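Long-range contacts in D-alanyl-lipoteichoic acid synthetase (Streptococcus pneumoniae, PDB 3BMA), which probably takes part in the D-alanylation of lipoteichoic acid during cell wall biogenesis, as a membrane-anchored member of the DltD family with an SGNH-hydrolase-like fold: residues A82-Y87 against L278-T283; A120-F125 against L151-N156; V290-I295 against P375-N380. The protein carries 1 engineered substitution. One frame throughout, in Å; residues are numbered along the deposited sequence.

Interaction 1. Residues A82-Y87 against L278-T283; sequences ASLNQY and LQLVLT
Two helices of the SGNH-type alpha/beta fold pack here: helix 83-90, which follows strand 72-76 of the central parallel sheet, and helix 274-287, which leads into strand 291-296. The short segments run in nearly the same direction, their axes 31° apart and 8.3 Å at closest approach.

Van der Waals contact between aliphatic groups makes up much of the interface. Leu84 and Leu280 lie side by side and point the same way, meeting at their CD1 methyls 3.6 Å apart. Val281 CG2 rests against the first turn of the other helix, where it also touches Ser83 CB; this methyl stands 3.5 Å from Ser83 O, the carbonyl oxygen that also accepts the helical bond from Tyr87 N. In that same first turn of helix 83-90, Ser83 CB lies 3.8 Å from Leu278 N. Ser83 OG, beside the backbone N, hydrogen-bonds with Tyr104 OH and Glu274 OE2, so the polar tip is satisfied within a buried contact.

The aromatic part belongs to Tyr87. With CG anti to the backbone N (chi1 -179°), its ring reaches across to Leu280 and meets that side chain at about a right angle. Leu280 CB makes a CH-pi contact over one face, 4.0 Å from the ring centroid and 22° off the normal, while the ring atom CE1 of Tyr87 lies 3.4 Å from Leu280 O.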
loop_
_atom_site.group_PDB
_atom_site.type_symbol
_atom_site.label_atom_id
_atom_site.label_comp_id
_atom_site.label_asym_id
_atom_site.label_seq_id
_atom_site.Cartn_x
_atom_site.Cartn_y
_atom_site.Cartn_z
ATOM N N ALA C 82 -34.349 -1.979 12.680
ATOM C CA ALA C 82 -34.812 -3.345 12.468
ATOM C C ALA C 82 -33.604 -4.239 12.192
ATOM O O ALA C 82 -32.494 -3.904 12.593
ATOM C CB ALA C 82 -35.803 -3.394 11.323
ATOM N N SER C 83 -33.817 -5.351 11.493
ATOM C CA SER C 83 -32.800 -6.399 11.360
ATOM C C SER C 83 -31.549 -6.018 10.568
ATOM O O SER C 83 -30.458 -6.479 10.901
ATOM C CB SER C 83 -33.412 -7.692 10.805
ATOM O OG SER C 83 -34.424 -8.187 11.670
ATOM N N LEU C 84 -31.704 -5.189 9.535
ATOM C CA LEU C 84 -30.554 -4.717 8.751
ATOM C C LEU C 84 -29.622 -3.864 9.615
ATOM O O LEU C 84 -28.418 -4.093 9.628
ATOM C CB LEU C 84 -30.992 -3.963 7.489
ATOM C CG LEU C 84 -29.929 -3.804 6.388
ATOM C CD1 LEU C 84 -29.533 -5.131 5.756
ATOM C CD2 LEU C 84 -30.381 -2.850 5.312
ATOM N N ASN C 85 -30.189 -2.912 10.357
ATOM C CA ASN C 85 -29.427 -2.137 11.339
ATOM C C ASN C 85 -28.719 -3.007 12.372
ATOM O O ASN C 85 -27.527 -2.816 12.636
ATOM C CB ASN C 85 -30.319 -1.118 12.056
ATOM C CG ASN C 85 -30.284 0.254 11.412
ATOM O OD1 ASN C 85 -29.220 0.766 11.055
ATOM N ND2 ASN C 85 -31.450 0.863 11.270
ATOM N N GLN C 86 -29.450 -3.966 12.938
ATOM C CA GLN C 86 -28.909 -4.846 13.974
ATOM C C GLN C 86 -27.752 -5.675 13.441
ATOM O O GLN C 86 -26.712 -5.767 14.087
ATOM C CB GLN C 86 -29.993 -5.753 14.584
ATOM C CG GLN C 86 -31.120 -5.031 15.355
ATOM C CD GLN C 86 -30.669 -4.312 16.622
ATOM O OE1 GLN C 86 -29.520 -4.415 17.049
ATOM N NE2 GLN C 86 -31.589 -3.573 17.230
ATOM N N TYR C 87 -27.933 -6.247 12.250
ATOM C CA TYR C 87 -26.885 -7.012 11.578
ATOM C C TYR C 87 -25.578 -6.241 11.466
ATOM O O TYR C 87 -24.514 -6.769 11.796
ATOM C CB TYR C 87 -27.334 -7.469 10.188
ATOM C CG TYR C 87 -26.291 -8.293 9.471
ATOM C CD1 TYR C 87 -26.009 -9.595 9.880
ATOM C CD2 TYR C 87 -25.576 -7.771 8.393
ATOM C CE1 TYR C 87 -25.056 -10.361 9.233
ATOM C CE2 TYR C 87 -24.607 -8.529 7.744
ATOM C CZ TYR C 87 -24.357 -9.824 8.169
ATOM O OH TYR C 87 -23.409 -10.592 7.534
ATOM N N LEU C 278 -34.113 -10.412 8.295
ATOM C CA LEU C 278 -34.080 -11.271 9.490
ATOM C C LEU C 278 -33.125 -12.445 9.302
ATOM O O LEU C 278 -32.425 -12.832 10.232
ATOM C CB LEU C 278 -35.488 -11.770 9.850
ATOM C CG LEU C 278 -35.676 -12.794 10.981
ATOM C CD1 LEU C 278 -35.355 -12.195 12.351
ATOM C CD2 LEU C 278 -37.088 -13.357 10.953
ATOM N N GLN C 279 -33.078 -12.976 8.083
ATOM C CA GLN C 279 -32.167 -14.059 7.732
ATOM C C GLN C 279 -30.677 -13.695 7.859
ATOM O O GLN C 279 -29.842 -14.575 8.047
ATOM C CB GLN C 279 -32.498 -14.584 6.327
ATOM C CG GLN C 279 -31.878 -15.936 5.969
ATOM C CD GLN C 279 -32.177 -17.038 6.975
ATOM O OE1 GLN C 279 -33.234 -17.059 7.612
ATOM N NE2 GLN C 279 -31.242 -17.969 7.115
ATOM N N LEU C 280 -30.349 -12.407 7.766
ATOM C CA LEU C 280 -28.982 -11.938 8.007
ATOM C C LEU C 280 -28.594 -12.115 9.464
ATOM O O LEU C 280 -27.520 -12.630 9.768
ATOM C CB LEU C 280 -28.831 -10.469 7.612
ATOM C CG LEU C 280 -28.829 -10.162 6.116
ATOM C CD1 LEU C 280 -28.905 -8.678 5.902
ATOM C CD2 LEU C 280 -27.583 -10.722 5.467
ATOM N N VAL C 281 -29.480 -11.672 10.350
ATOM C CA VAL C 281 -29.307 -11.799 11.790
ATOM C C VAL C 281 -29.159 -13.271 12.214
ATOM O O VAL C 281 -28.199 -13.621 12.905
ATOM C CB VAL C 281 -30.480 -11.103 12.530
ATOM C CG1 VAL C 281 -30.589 -11.551 13.980
ATOM C CG2 VAL C 281 -30.335 -9.590 12.446
ATOM N N LEU C 282 -30.084 -14.123 11.763
ATOM C CA LEU C 282 -30.102 -15.548 12.117
ATOM C C LEU C 282 -28.839 -16.273 11.677
ATOM O O LEU C 282 -28.333 -17.128 12.408
ATOM C CB LEU C 282 -31.340 -16.247 11.538
ATOM C CG LEU C 282 -32.714 -15.697 11.948
ATOM C CD1 LEU C 282 -33.837 -16.466 11.280
ATOM C CD2 LEU C 282 -32.894 -15.686 13.461
ATOM N N THR C 283 -28.339 -15.915 10.491
ATOM C CA THR C 283 -27.068 -16.429 9.969
ATOM C C THR C 283 -25.901 -16.036 10.867
ATOM O O THR C 283 -25.034 -16.864 11.160
ATOM C CB THR C 283 -26.801 -15.933 8.529
ATOM O OG1 THR C 283 -27.933 -16.233 7.707
ATOM C CG2 THR C 283 -25.573 -16.602 7.935
#

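Interaction 2. Residues A120-F125 against L151-N156; sequences AFQQYF and LQQFPN
Phe121, on helix 118-124, is the first residue of its segment to meet the end of helix 141-153. Its CG is anti to the backbone N (chi1 -173°), which sends the ring toward Gln153, whose amide carbon CD comes within 3.6 Å of Phe121 CD2. Ring and amide planes are inclined by 38°, so the amide does not lie flat on the ring. Farther out, Phe121 CE2 meets Phe154 CE1 at 3.9 Å, with Phe154 CE1 at the edge of the Phe121 ring and near its plane.

Gln122 follows with a chain extended beyond CG. That methylene touches both partners. Gln122 CG is 3.4 Å from Gln153 NE2. It also approaches the Phe154 ring at its edge, with Gln122 CG 3.6 Å from Phe154 CE2. The two glutamine amides stand almost perpendicular, at 89°.

Phe125 closes the series. Its CD2 lies 3.5 Å from Phe154 CE1, the two rings meeting obliquely with centroids 5.8 Å apart. Gln153 CG lies over the centre of one face of Phe154, and Phe193 and Phe197 of the second subunit also meet this ring, so the cluster extends into the subunit interface.

Gln153 sends its polar ends to other partners, OE1 to Tyr116 OH and NE2 to Pro118 O. The contact is thus van der Waals in kind: two phenylalanine rings and a methylene pack against a third ring and an amide, while these two bonds fix the rotation of the amide and keep its polar atoms satisfied beside the phenylalanines.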
loop_
_atom_site.group_PDB
_atom_site.type_symbol
_atom_site.label_atom_id
_atom_site.label_comp_id
_atom_site.label_asym_id
_atom_site.label_seq_id
_atom_site.Cartn_x
_atom_site.Cartn_y
_atom_site.Cartn_z
ATOM N N ALA C 120 -34.495 6.446 9.075
ATOM C CA ALA C 120 -34.116 5.906 10.384
ATOM C C ALA C 120 -32.777 5.166 10.343
ATOM O O ALA C 120 -31.927 5.379 11.206
ATOM C CB ALA C 120 -35.219 5.001 10.935
ATOM N N PHE C 121 -32.599 4.312 9.334
ATOM C CA PHE C 121 -31.360 3.539 9.127
ATOM C C PHE C 121 -30.083 4.381 9.126
ATOM O O PHE C 121 -29.087 3.987 9.731
ATOM C CB PHE C 121 -31.446 2.749 7.813
ATOM C CG PHE C 121 -30.298 1.791 7.585
ATOM C CD1 PHE C 121 -30.395 0.468 7.997
ATOM C CD2 PHE C 121 -29.133 2.203 6.933
ATOM C CE1 PHE C 121 -29.344 -0.421 7.793
ATOM C CE2 PHE C 121 -28.080 1.317 6.720
ATOM C CZ PHE C 121 -28.186 0.003 7.150
ATOM N N GLN C 122 -30.132 5.523 8.434
ATOM C CA GLN C 122 -29.001 6.438 8.235
ATOM C C GLN C 122 -28.355 6.905 9.532
ATOM O O GLN C 122 -27.148 7.162 9.581
ATOM C CB GLN C 122 -29.475 7.680 7.478
ATOM C CG GLN C 122 -29.726 7.479 6.003
ATOM C CD GLN C 122 -30.473 8.636 5.359
ATOM O OE1 GLN C 122 -30.597 8.697 4.135
ATOM N NE2 GLN C 122 -30.971 9.560 6.177
ATOM N N GLN C 123 -29.174 7.021 10.573
ATOM C CA GLN C 123 -28.731 7.512 11.862
ATOM C C GLN C 123 -27.878 6.503 12.626
ATOM O O GLN C 123 -27.021 6.896 13.417
ATOM C CB GLN C 123 -29.937 7.933 12.702
ATOM C CG GLN C 123 -30.780 9.031 12.058
ATOM C CD GLN C 123 -31.969 9.441 12.914
ATOM O OE1 GLN C 123 -31.820 9.781 14.091
ATOM N NE2 GLN C 123 -33.159 9.418 12.321
ATOM N N TYR C 124 -28.098 5.213 12.378
ATOM C CA TYR C 124 -27.478 4.165 13.195
ATOM C C TYR C 124 -26.365 3.399 12.469
ATOM O O TYR C 124 -25.690 2.558 13.063
ATOM C CB TYR C 124 -28.543 3.206 13.756
ATOM C CG TYR C 124 -29.826 3.884 14.217
ATOM C CD1 TYR C 124 -29.801 4.923 15.152
ATOM C CD2 TYR C 124 -31.065 3.472 13.728
ATOM C CE1 TYR C 124 -30.971 5.548 15.563
ATOM C CE2 TYR C 124 -32.244 4.083 14.141
ATOM C CZ TYR C 124 -32.190 5.123 15.055
ATOM O OH TYR C 124 -33.354 5.736 15.471
ATOM N N PHE C 125 -26.176 3.703 11.188
ATOM C CA PHE C 125 -25.104 3.114 10.396
ATOM C C PHE C 125 -23.961 4.122 10.261
ATOM O O PHE C 125 -24.141 5.202 9.687
ATOM C CB PHE C 125 -25.640 2.701 9.021
ATOM C CG PHE C 125 -24.647 1.955 8.166
ATOM C CD1 PHE C 125 -24.371 0.615 8.402
ATOM C CD2 PHE C 125 -24.009 2.587 7.111
ATOM C CE1 PHE C 125 -23.464 -0.078 7.614
ATOM C CE2 PHE C 125 -23.102 1.903 6.310
ATOM C CZ PHE C 125 -22.827 0.567 6.563
ATOM N N LEU C 151 -26.583 -0.840 -1.143
ATOM C CA LEU C 151 -26.642 -0.054 -2.380
ATOM C C LEU C 151 -28.051 0.442 -2.710
ATOM O O LEU C 151 -28.209 1.396 -3.469
ATOM C CB LEU C 151 -26.071 -0.851 -3.554
ATOM C CG LEU C 151 -24.558 -1.089 -3.557
ATOM C CD1 LEU C 151 -24.208 -2.276 -4.424
ATOM C CD2 LEU C 151 -23.787 0.148 -4.004
ATOM N N GLN C 152 -29.068 -0.217 -2.156
ATOM C CA GLN C 152 -30.438 0.275 -2.238
ATOM C C GLN C 152 -30.608 1.475 -1.311
ATOM O O GLN C 152 -31.266 2.454 -1.665
ATOM C CB GLN C 152 -31.432 -0.822 -1.857
ATOM C CG GLN C 152 -31.756 -1.801 -2.974
ATOM C CD GLN C 152 -32.514 -3.028 -2.490
ATOM O OE1 GLN C 152 -33.078 -3.037 -1.395
ATOM N NE2 GLN C 152 -32.526 -4.074 -3.309
ATOM N N GLN C 153 -29.997 1.385 -0.129
ATOM C CA GLN C 153 -30.059 2.425 0.899
ATOM C C GLN C 153 -29.208 3.630 0.522
ATOM O O GLN C 153 -29.695 4.757 0.506
ATOM C CB GLN C 153 -29.598 1.855 2.246
ATOM C CG GLN C 153 -29.398 2.885 3.350
ATOM C CD GLN C 153 -30.693 3.379 3.950
ATOM O OE1 GLN C 153 -31.697 2.674 3.954
ATOM N NE2 GLN C 153 -30.678 4.594 4.460
ATOM N N PHE C 154 -27.930 3.382 0.244
ATOM C CA PHE C 154 -27.008 4.424 -0.187
ATOM C C PHE C 154 -26.478 4.090 -1.579
ATOM O O PHE C 154 -25.456 3.406 -1.693
ATOM C CB PHE C 154 -25.809 4.531 0.756
ATOM C CG PHE C 154 -26.153 4.654 2.215
ATOM C CD1 PHE C 154 -25.760 3.664 3.114
ATOM C CD2 PHE C 154 -26.816 5.774 2.703
ATOM C CE1 PHE C 154 -26.042 3.779 4.468
ATOM C CE2 PHE C 154 -27.105 5.894 4.062
ATOM C CZ PHE C 154 -26.718 4.897 4.943
ATOM N N PRO C 155 -27.151 4.579 -2.641
ATOM C CA PRO C 155 -26.685 4.346 -4.017
ATOM C C PRO C 155 -25.266 4.864 -4.278
ATOM O O PRO C 155 -24.522 4.259 -5.051
ATOM C CB PRO C 155 -27.708 5.104 -4.869
ATOM C CG PRO C 155 -28.920 5.202 -4.008
ATOM C CD PRO C 155 -28.395 5.368 -2.616
ATOM N N ASN C 156 -24.901 5.967 -3.624
ATOM C CA ASN C 156 -23.533 6.478 -3.659
ATOM C C ASN C 156 -22.827 6.308 -2.310
ATOM O O ASN C 156 -22.401 7.284 -1.691
ATOM C CB ASN C 156 -23.512 7.943 -4.113
ATOM C CG ASN C 156 -23.722 8.096 -5.609
ATOM O OD1 ASN C 156 -23.381 7.212 -6.396
ATOM N ND2 ASN C 156 -24.276 9.234 -6.010
#

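Interaction 3. Residues V290-I295 against P375-N380; sequences VNPIFI and PTYHLN
Strand 291-296, an inner strand of the central parallel sheet of this SGNH-type alpha/beta fold, is met at its start by an irregular segment from the loop between helices 355-369 and 386-389. The contact is small, burying 125 Å² in all, and it turns on the tip of Tyr377.

The phenol donates to the backbone: Tyr377 OH bonds to Val290 O at 2.7 Å. This bond lies in the carbonyl plane, with a C=O...donor angle of 149°, and the acceptor sits at the edge of the ring. Pro292 faces the same hydroxyl tip to tip, its CD 3.4 Å from Tyr377 OH. Phe330 stacks on the ring, and Pro375 O lies over one face, toward the rim.

Asn291 has CG anti to the backbone N (chi1 -171°), and its amide end comes nearer to the loop than its CB bond suggests. Its ND2 bonds to Thr372 O, tying the strand to the same loop a second time. A water donates to both side chains, reaching Tyr377 OH at 2.7 Å, so the hydroxyl is donor and acceptor at once, and Asn291 OD1 at 2.8 Å.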
loop_
_atom_site.group_PDB
_atom_site.type_symbol
_atom_site.label_atom_id
_atom_site.label_comp_id
_atom_site.label_asym_id
_atom_site.label_seq_id
_atom_site.Cartn_x
_atom_site.Cartn_y
_atom_site.Cartn_z
ATOM N N VAL C 290 -24.582 -17.958 18.959
ATOM C CA VAL C 290 -25.325 -17.297 20.036
ATOM C C VAL C 290 -26.638 -18.036 20.307
ATOM O O VAL C 290 -27.201 -18.667 19.407
ATOM C CB VAL C 290 -25.527 -15.734 19.848
ATOM C CG1 VAL C 290 -24.502 -15.130 18.904
ATOM C CG2 VAL C 290 -26.929 -15.380 19.411
ATOM N N ASN C 291 -27.085 -17.991 21.557
ATOM C CA ASN C 291 -28.346 -18.604 21.961
ATOM C C ASN C 291 -29.359 -17.510 22.277
ATOM O O ASN C 291 -29.415 -17.012 23.401
ATOM C CB ASN C 291 -28.134 -19.531 23.164
ATOM C CG ASN C 291 -29.361 -20.372 23.493
ATOM O OD1 ASN C 291 -30.259 -20.557 22.665
ATOM N ND2 ASN C 291 -29.396 -20.895 24.712
ATOM N N PRO C 292 -30.160 -17.123 21.273
ATOM C CA PRO C 292 -31.112 -16.037 21.419
ATOM C C PRO C 292 -32.466 -16.481 21.957
ATOM O O PRO C 292 -32.918 -17.597 21.676
ATOM C CB PRO C 292 -31.279 -15.542 19.981
ATOM C CG PRO C 292 -31.011 -16.734 19.140
ATOM C CD PRO C 292 -30.195 -17.700 19.917
ATOM N N ILE C 293 -33.097 -15.614 22.743
ATOM C CA ILE C 293 -34.528 -15.740 22.994
ATOM C C ILE C 293 -35.257 -14.640 22.222
ATOM O O ILE C 293 -34.956 -13.459 22.375
ATOM C CB ILE C 293 -34.896 -15.778 24.512
ATOM C CG1 ILE C 293 -36.399 -16.033 24.695
ATOM C CG2 ILE C 293 -34.425 -14.521 25.253
ATOM C CD1 ILE C 293 -36.775 -16.641 26.042
ATOM N N PHE C 294 -36.186 -15.046 21.363
ATOM C CA PHE C 294 -36.965 -14.105 20.559
ATOM C C PHE C 294 -38.267 -13.693 21.239
ATOM O O PHE C 294 -38.942 -14.510 21.871
ATOM C CB PHE C 294 -37.236 -14.675 19.167
ATOM C CG PHE C 294 -35.985 -14.993 18.397
ATOM C CD1 PHE C 294 -35.268 -13.982 17.759
ATOM C CD2 PHE C 294 -35.503 -16.296 18.336
ATOM C CE1 PHE C 294 -34.110 -14.262 17.052
ATOM C CE2 PHE C 294 -34.338 -16.589 17.633
ATOM C CZ PHE C 294 -33.642 -15.571 16.990
ATOM N N ILE C 295 -38.603 -12.414 21.111
ATOM C CA ILE C 295 -39.818 -11.866 21.705
ATOM C C ILE C 295 -40.741 -11.402 20.586
ATOM O O ILE C 295 -40.345 -10.605 19.734
ATOM C CB ILE C 295 -39.511 -10.671 22.646
ATOM C CG1 ILE C 295 -38.284 -10.942 23.537
ATOM C CG2 ILE C 295 -40.757 -10.253 23.439
ATOM C CD1 ILE C 295 -38.422 -12.083 24.544
ATOM N N PRO C 375 -27.791 -24.552 20.381
ATOM C CA PRO C 375 -27.852 -25.820 19.651
ATOM C C PRO C 375 -27.204 -25.717 18.271
ATOM O O PRO C 375 -26.661 -24.671 17.913
ATOM C CB PRO C 375 -29.356 -26.053 19.501
ATOM C CG PRO C 375 -29.924 -24.692 19.456
ATOM C CD PRO C 375 -29.120 -23.919 20.462
ATOM N N THR C 376 -27.257 -26.802 17.507
ATOM C CA THR C 376 -26.810 -26.776 16.120
ATOM C C THR C 376 -27.962 -26.271 15.254
ATOM O O THR C 376 -29.062 -26.825 15.285
ATOM C CB THR C 376 -26.341 -28.174 15.645
ATOM O OG1 THR C 376 -25.350 -28.681 16.547
ATOM C CG2 THR C 376 -25.747 -28.101 14.239
ATOM N N TYR C 377 -27.711 -25.204 14.502
ATOM C CA TYR C 377 -28.722 -24.653 13.608
ATOM C C TYR C 377 -28.555 -25.201 12.194
ATOM O O TYR C 377 -27.441 -25.497 11.763
ATOM C CB TYR C 377 -28.669 -23.122 13.590
ATOM C CG TYR C 377 -28.740 -22.457 14.953
ATOM C CD1 TYR C 377 -29.897 -22.518 15.729
ATOM C CD2 TYR C 377 -27.651 -21.751 15.455
ATOM C CE1 TYR C 377 -29.957 -21.895 16.984
ATOM C CE2 TYR C 377 -27.702 -21.124 16.698
ATOM C CZ TYR C 377 -28.856 -21.199 17.453
ATOM O OH TYR C 377 -28.898 -20.583 18.682
ATOM N N HIS C 378 -29.669 -25.336 11.483
ATOM C CA HIS C 378 -29.655 -25.808 10.103
ATOM C C HIS C 378 -30.244 -24.735 9.188
ATOM O O HIS C 378 -31.458 -24.680 8.967
ATOM C CB HIS C 378 -30.409 -27.139 9.981
ATOM C CG HIS C 378 -29.783 -28.260 10.755
ATOM N ND1 HIS C 378 -29.960 -28.417 12.114
ATOM C CD2 HIS C 378 -28.975 -29.273 10.362
ATOM C CE1 HIS C 378 -29.289 -29.479 12.524
ATOM N NE2 HIS C 378 -28.684 -30.018 11.479
ATOM N N LEU C 379 -29.365 -23.883 8.664
ATOM C CA LEU C 379 -29.770 -22.684 7.930
ATOM C C LEU C 379 -30.343 -22.965 6.545
ATOM O O LEU C 379 -29.803 -23.772 5.786
ATOM C CB LEU C 379 -28.604 -21.694 7.815
ATOM C CG LEU C 379 -28.090 -20.990 9.075
ATOM C CD1 LEU C 379 -26.851 -20.175 8.734
ATOM C CD2 LEU C 379 -29.149 -20.104 9.718
ATOM N N ASN C 380 -31.445 -22.287 6.234
ATOM C CA ASN C 380 -32.050 -22.351 4.912
ATOM C C ASN C 380 -31.833 -21.029 4.190
ATOM O O ASN C 380 -32.239 -19.968 4.675
ATOM C CB ASN C 380 -33.542 -22.693 5.009
ATOM C CG ASN C 380 -34.169 -23.028 3.656
ATOM O OD1 ASN C 380 -35.378 -22.886 3.478
ATOM N ND2 ASN C 380 -33.357 -23.482 2.707
HETATM O O HOH W 1 -31.186 -21.106 20.046
#

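In the fold
Interaction 1 stands between the other two and touches both. Toward interaction 2 the link is helix 83-90: Leu84 CD2 packs 3.6 Å from Phe121 CE1, and Asn85 OD1 lies 3.3 Å from Phe121 CD1. Toward interaction 3 it is helix 274-287, which runs on into strand 291-296; there Leu282 CD2 meets Phe294 CZ at 3.6 Å. Interactions 2 and 3 do not touch, their nearest atoms being about 17 Å apart. Along the chain, interaction 2 is nested within the loop that interaction 1 closes, whereas interaction 3 follows both. The three thus run from a subunit interface, through a buried helix-helix contact, to the sheet and the loop after helix 355-369.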